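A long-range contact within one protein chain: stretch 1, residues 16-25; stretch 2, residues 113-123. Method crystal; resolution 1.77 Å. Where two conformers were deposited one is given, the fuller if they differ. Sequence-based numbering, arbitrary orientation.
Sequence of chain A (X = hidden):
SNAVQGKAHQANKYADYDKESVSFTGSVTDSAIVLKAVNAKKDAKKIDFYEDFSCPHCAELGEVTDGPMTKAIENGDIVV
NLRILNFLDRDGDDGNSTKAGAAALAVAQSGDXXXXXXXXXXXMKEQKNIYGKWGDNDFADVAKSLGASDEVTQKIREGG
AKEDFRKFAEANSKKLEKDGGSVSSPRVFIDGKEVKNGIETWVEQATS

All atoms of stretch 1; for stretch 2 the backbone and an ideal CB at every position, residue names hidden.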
# COMPACT_ATOMS: atom_id res chain seq x y z
N ASP A 16 -1.44 -20.44 -8.32
CA ASP A 16 -0.32 -19.55 -8.66
C ASP A 16 -0.96 -18.21 -9.07
O ASP A 16 -1.92 -18.16 -9.86
CB ASP A 16 0.46 -20.06 -9.89
CG ASP A 16 1.39 -21.27 -9.61
OD1 ASP A 16 1.84 -21.44 -8.47
OD2 ASP A 16 1.66 -22.07 -10.55
N TYR A 17 -0.37 -17.13 -8.61
CA TYR A 17 -0.79 -15.77 -8.96
C TYR A 17 0.32 -15.14 -9.82
O TYR A 17 1.50 -15.47 -9.68
CB TYR A 17 -0.99 -14.91 -7.69
CG TYR A 17 -2.21 -15.30 -6.82
CD1 TYR A 17 -2.19 -16.48 -6.04
CD2 TYR A 17 -3.36 -14.55 -6.83
CE1 TYR A 17 -3.31 -16.85 -5.28
CE2 TYR A 17 -4.48 -14.91 -6.08
CZ TYR A 17 -4.46 -16.06 -5.29
OH TYR A 17 -5.56 -16.43 -4.51
N ASP A 18 -0.06 -14.23 -10.69
CA ASP A 18 0.93 -13.46 -11.43
C ASP A 18 1.75 -12.56 -10.46
O ASP A 18 1.19 -11.95 -9.54
CB ASP A 18 0.27 -12.65 -12.52
CG ASP A 18 1.29 -11.94 -13.40
OD1 ASP A 18 2.37 -12.55 -13.73
OD2 ASP A 18 1.02 -10.78 -13.74
N LYS A 19 3.08 -12.53 -10.67
CA LYS A 19 4.04 -11.88 -9.78
C LYS A 19 5.10 -11.09 -10.55
O LYS A 19 6.05 -11.70 -11.08
CB LYS A 19 4.74 -12.95 -8.97
CG LYS A 19 4.25 -13.14 -7.54
CD LYS A 19 5.29 -12.66 -6.50
CE LYS A 19 5.94 -13.78 -5.71
NZ LYS A 19 6.50 -13.26 -4.40
N GLU A 20 4.97 -9.77 -10.54
CA GLU A 20 5.88 -8.85 -11.22
C GLU A 20 7.17 -8.82 -10.42
O GLU A 20 7.15 -8.83 -9.21
CB GLU A 20 5.26 -7.45 -11.32
CG GLU A 20 6.22 -6.31 -11.64
CD GLU A 20 5.54 -4.94 -11.70
OE1 GLU A 20 4.42 -4.76 -11.16
OE2 GLU A 20 6.15 -4.01 -12.28
N SER A 21 8.29 -8.80 -11.13
CA SER A 21 9.59 -8.69 -10.53
C SER A 21 9.83 -7.20 -10.25
O SER A 21 9.57 -6.39 -11.11
CB SER A 21 10.61 -9.16 -11.54
OG SER A 21 11.91 -8.99 -11.08
N VAL A 22 10.41 -6.87 -9.09
CA VAL A 22 10.74 -5.46 -8.78
C VAL A 22 12.11 -5.49 -8.16
O VAL A 22 12.48 -6.47 -7.53
CB VAL A 22 9.74 -4.82 -7.80
CG1 VAL A 22 8.35 -4.73 -8.43
CG2 VAL A 22 9.69 -5.59 -6.48
N SER A 23 12.89 -4.45 -8.39
CA SER A 23 14.25 -4.44 -7.88
C SER A 23 14.44 -3.46 -6.72
O SER A 23 15.57 -3.29 -6.26
CB SER A 23 15.21 -4.10 -8.98
OG SER A 23 14.86 -2.84 -9.54
N PHE A 24 13.38 -2.80 -6.27
CA PHE A 24 13.48 -1.85 -5.18
C PHE A 24 13.42 -2.56 -3.85
O PHE A 24 13.10 -3.75 -3.78
CB PHE A 24 12.42 -0.72 -5.29
CG PHE A 24 10.99 -1.19 -5.39
CD1 PHE A 24 10.34 -1.72 -4.29
CD2 PHE A 24 10.29 -1.10 -6.58
CE1 PHE A 24 9.01 -2.14 -4.36
CE2 PHE A 24 8.96 -1.51 -6.65
CZ PHE A 24 8.33 -2.04 -5.55
N THR A 25 13.73 -1.84 -2.78
CA THR A 25 13.57 -2.37 -1.43
C THR A 25 12.62 -1.42 -0.67
O THR A 25 11.92 -0.55 -1.26
CB THR A 25 14.97 -2.56 -0.74
OG1 THR A 25 14.83 -3.19 0.54
CG2 THR A 25 15.64 -1.25 -0.56
N UNK A 113 9.68 -7.46 -0.23
CA UNK A 113 9.14 -6.35 -1.00
C UNK A 113 8.50 -6.81 -2.28
O UNK A 113 7.55 -6.18 -2.73
CB UNK A 113 10.24 -5.33 -1.31
N UNK A 114 8.97 -7.91 -2.86
CA UNK A 114 8.33 -8.38 -4.09
C UNK A 114 6.92 -8.96 -3.80
O UNK A 114 5.97 -8.72 -4.53
CB UNK A 114 9.21 -9.43 -4.76
N UNK A 115 6.77 -9.66 -2.68
CA UNK A 115 5.44 -10.11 -2.24
C UNK A 115 4.53 -8.93 -1.89
O UNK A 115 3.39 -8.83 -2.35
CB UNK A 115 5.57 -11.04 -1.03
N UNK A 116 5.06 -7.98 -1.11
CA UNK A 116 4.32 -6.78 -0.74
C UNK A 116 3.80 -6.07 -1.97
O UNK A 116 2.59 -5.77 -2.09
CB UNK A 116 5.20 -5.83 0.08
N UNK A 117 4.69 -5.80 -2.91
CA UNK A 117 4.25 -5.06 -4.09
C UNK A 117 3.10 -5.76 -4.84
O UNK A 117 2.10 -5.15 -5.25
CB UNK A 117 5.43 -4.86 -5.04
N UNK A 118 3.28 -7.06 -5.07
CA UNK A 118 2.25 -7.80 -5.79
C UNK A 118 0.96 -7.98 -5.01
O UNK A 118 -0.11 -8.01 -5.59
CB UNK A 118 2.79 -9.18 -6.18
N UNK A 119 1.08 -8.05 -3.68
CA UNK A 119 -0.07 -8.17 -2.80
C UNK A 119 -0.87 -6.89 -2.81
O UNK A 119 -2.08 -6.92 -3.01
CB UNK A 119 0.37 -8.51 -1.37
N UNK A 120 -0.21 -5.75 -2.70
CA UNK A 120 -0.88 -4.44 -2.81
C UNK A 120 -1.63 -4.32 -4.14
O UNK A 120 -2.80 -3.88 -4.16
CB UNK A 120 0.14 -3.31 -2.68
N UNK A 121 -0.93 -4.66 -5.23
CA UNK A 121 -1.52 -4.54 -6.56
C UNK A 121 -2.81 -5.38 -6.63
O UNK A 121 -3.82 -4.94 -7.19
CB UNK A 121 -0.52 -4.98 -7.63
N UNK A 122 -2.76 -6.61 -6.15
CA UNK A 122 -3.92 -7.48 -6.18
C UNK A 122 -5.11 -6.96 -5.36
O UNK A 122 -6.25 -6.90 -5.84
CB UNK A 122 -3.52 -8.87 -5.67
N UNK A 123 -4.85 -6.53 -4.15
CA UNK A 123 -5.90 -5.99 -3.31
C UNK A 123 -6.57 -4.77 -3.92
O UNK A 123 -7.78 -4.65 -3.82
CB UNK A 123 -5.33 -5.63 -1.93

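Stretch 1 runs in extended form, without regular helix or strand, along one side of a helix spanning 113-123.

At position 113 CA-to-CB points toward stretch 1, and the ideal CB lies 4.1 Å from F24 O and 4.5 Å from T25 CA. A broad apolar or aromatic side chain could cover this backbone. The residue is W113, whose ring receives T25 over one face; its CD1 lies 3.6 Å from T25 OG1.

Position 114 also points toward stretch 1, its ideal CB 4.2 Å from V22 CG2 and 4.9 Å from E20 O. The backbone NH of V22 is a donor within reach of a longer side chain, which favours glutamate or glutamine. E114 extends with chi1 and chi2 both t, and V22 N donates to E114 OE2 at 3.1 Å.

Position 115 points away overall, yet its ideal CB is 4.1 Å from K19 NZ. A small polar or acidic side chain would suit the amine; in T115, OG1 lies 3.1 Å from K19 NZ. Position 116 points sideways and leaves the choice open; it is Y116.

Position 117 faces V22 and F24, its ideal CB 4.5 Å from V22 CG1 and 4.1 Å from F24 CZ, with the carboxylate of E20 farther out. Leucine, methionine or an aromatic would fill the space, but a large ring bearing a donor could also reach the acid. W117 does both: NE1 donates to E20 OE1 at 2.9 Å, V22 CG1 sits over the five-membered ring, 4.0 Å from its centroid, and the F24 edge approaches its face in an offset edge-to-face pair with planes at 82°.

At position 118 the ideal CB points toward stretch 1, 4.9 Å from E20 N, and E20 offers both its NH and its carbonyl. A short side chain carrying donor and acceptor is the natural match, asparagine foremost. N118 accepts from E20 N through OD1 at 2.8 Å and donates from ND2 to E20 O at 2.9 Å, bracketing the E20 backbone; ND2 also donates to E114 O at 2.8 Å, steadying the amide.

Positions 119, 120, 121 and 123 are out of reach, so stretch 1 sets no preference; they are Y119, R120, A121 and L123.

Position 122 points toward stretch 1, with space between its CB and the Y17 ring. Leucine, methionine or isoleucine could bridge it. L122 brings CD2 within 3.5 Å of Y17 CD2, an apolar contact.

Stretch 2 (113-123) WETYWNYRALL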
# COMPACT_ATOMS: atom_id res chain seq x y z
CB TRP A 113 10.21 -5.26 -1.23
CG TRP A 113 10.60 -4.75 0.10
CD1 TRP A 113 11.72 -5.05 0.80
CD2 TRP A 113 9.79 -3.97 0.95
NE1 TRP A 113 11.69 -4.43 2.02
CE2 TRP A 113 10.48 -3.81 2.16
CE3 TRP A 113 8.50 -3.42 0.83
CZ2 TRP A 113 9.96 -3.09 3.20
CZ3 TRP A 113 8.00 -2.73 1.85
CH2 TRP A 113 8.72 -2.57 3.05
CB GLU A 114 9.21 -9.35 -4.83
CG GLU A 114 8.80 -9.47 -6.29
CD GLU A 114 9.87 -10.17 -7.12
OE1 GLU A 114 9.65 -11.37 -7.37
OE2 GLU A 114 10.89 -9.52 -7.49
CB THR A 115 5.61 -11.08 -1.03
OG1 THR A 115 6.35 -12.21 -1.49
CG2 THR A 115 4.29 -11.56 -0.55
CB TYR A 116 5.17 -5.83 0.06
CG TYR A 116 4.44 -4.53 0.26
CD1 TYR A 116 3.37 -4.44 1.15
CD2 TYR A 116 4.74 -3.43 -0.52
CE1 TYR A 116 2.65 -3.27 1.27
CE2 TYR A 116 4.00 -2.28 -0.42
CZ TYR A 116 2.95 -2.22 0.48
OH TYR A 116 2.26 -1.07 0.60
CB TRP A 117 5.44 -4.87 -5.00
CG TRP A 117 5.05 -4.25 -6.23
CD1 TRP A 117 4.90 -4.84 -7.41
CD2 TRP A 117 4.67 -2.89 -6.40
NE1 TRP A 117 4.47 -3.94 -8.35
CE2 TRP A 117 4.34 -2.73 -7.75
CE3 TRP A 117 4.61 -1.78 -5.54
CZ2 TRP A 117 3.92 -1.51 -8.27
CZ3 TRP A 117 4.20 -0.56 -6.07
CH2 TRP A 117 3.87 -0.45 -7.42
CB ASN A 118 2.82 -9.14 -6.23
CG ASN A 118 3.76 -8.98 -7.41
OD1 ASN A 118 3.31 -8.74 -8.54
ND2 ASN A 118 5.06 -9.02 -7.15
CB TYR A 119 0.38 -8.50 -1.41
CG TYR A 119 -0.70 -8.88 -0.46
CD1 TYR A 119 -1.48 -9.98 -0.68
CD2 TYR A 119 -0.93 -8.16 0.66
CE1 TYR A 119 -2.46 -10.38 0.21
CE2 TYR A 119 -1.93 -8.55 1.56
CZ TYR A 119 -2.66 -9.67 1.35
OH TYR A 119 -3.63 -10.06 2.29
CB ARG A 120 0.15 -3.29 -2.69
CG ARG A 120 -0.38 -1.91 -3.10
CD ARG A 120 0.67 -0.83 -2.89
NE ARG A 120 0.18 0.47 -3.40
CZ ARG A 120 0.23 0.85 -4.69
NH1 ARG A 120 0.71 0.04 -5.60
NH2 ARG A 120 -0.26 2.04 -5.08
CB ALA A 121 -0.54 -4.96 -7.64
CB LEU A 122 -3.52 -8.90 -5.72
CG LEU A 122 -4.62 -9.96 -5.73
CD1 LEU A 122 -5.40 -9.92 -7.00
CD2 LEU A 122 -3.98 -11.35 -5.57
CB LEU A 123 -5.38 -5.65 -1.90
CG LEU A 123 -4.82 -6.84 -1.10
CD1 LEU A 123 -4.50 -6.34 0.29
CD2 LEU A 123 -5.69 -8.06 -1.05
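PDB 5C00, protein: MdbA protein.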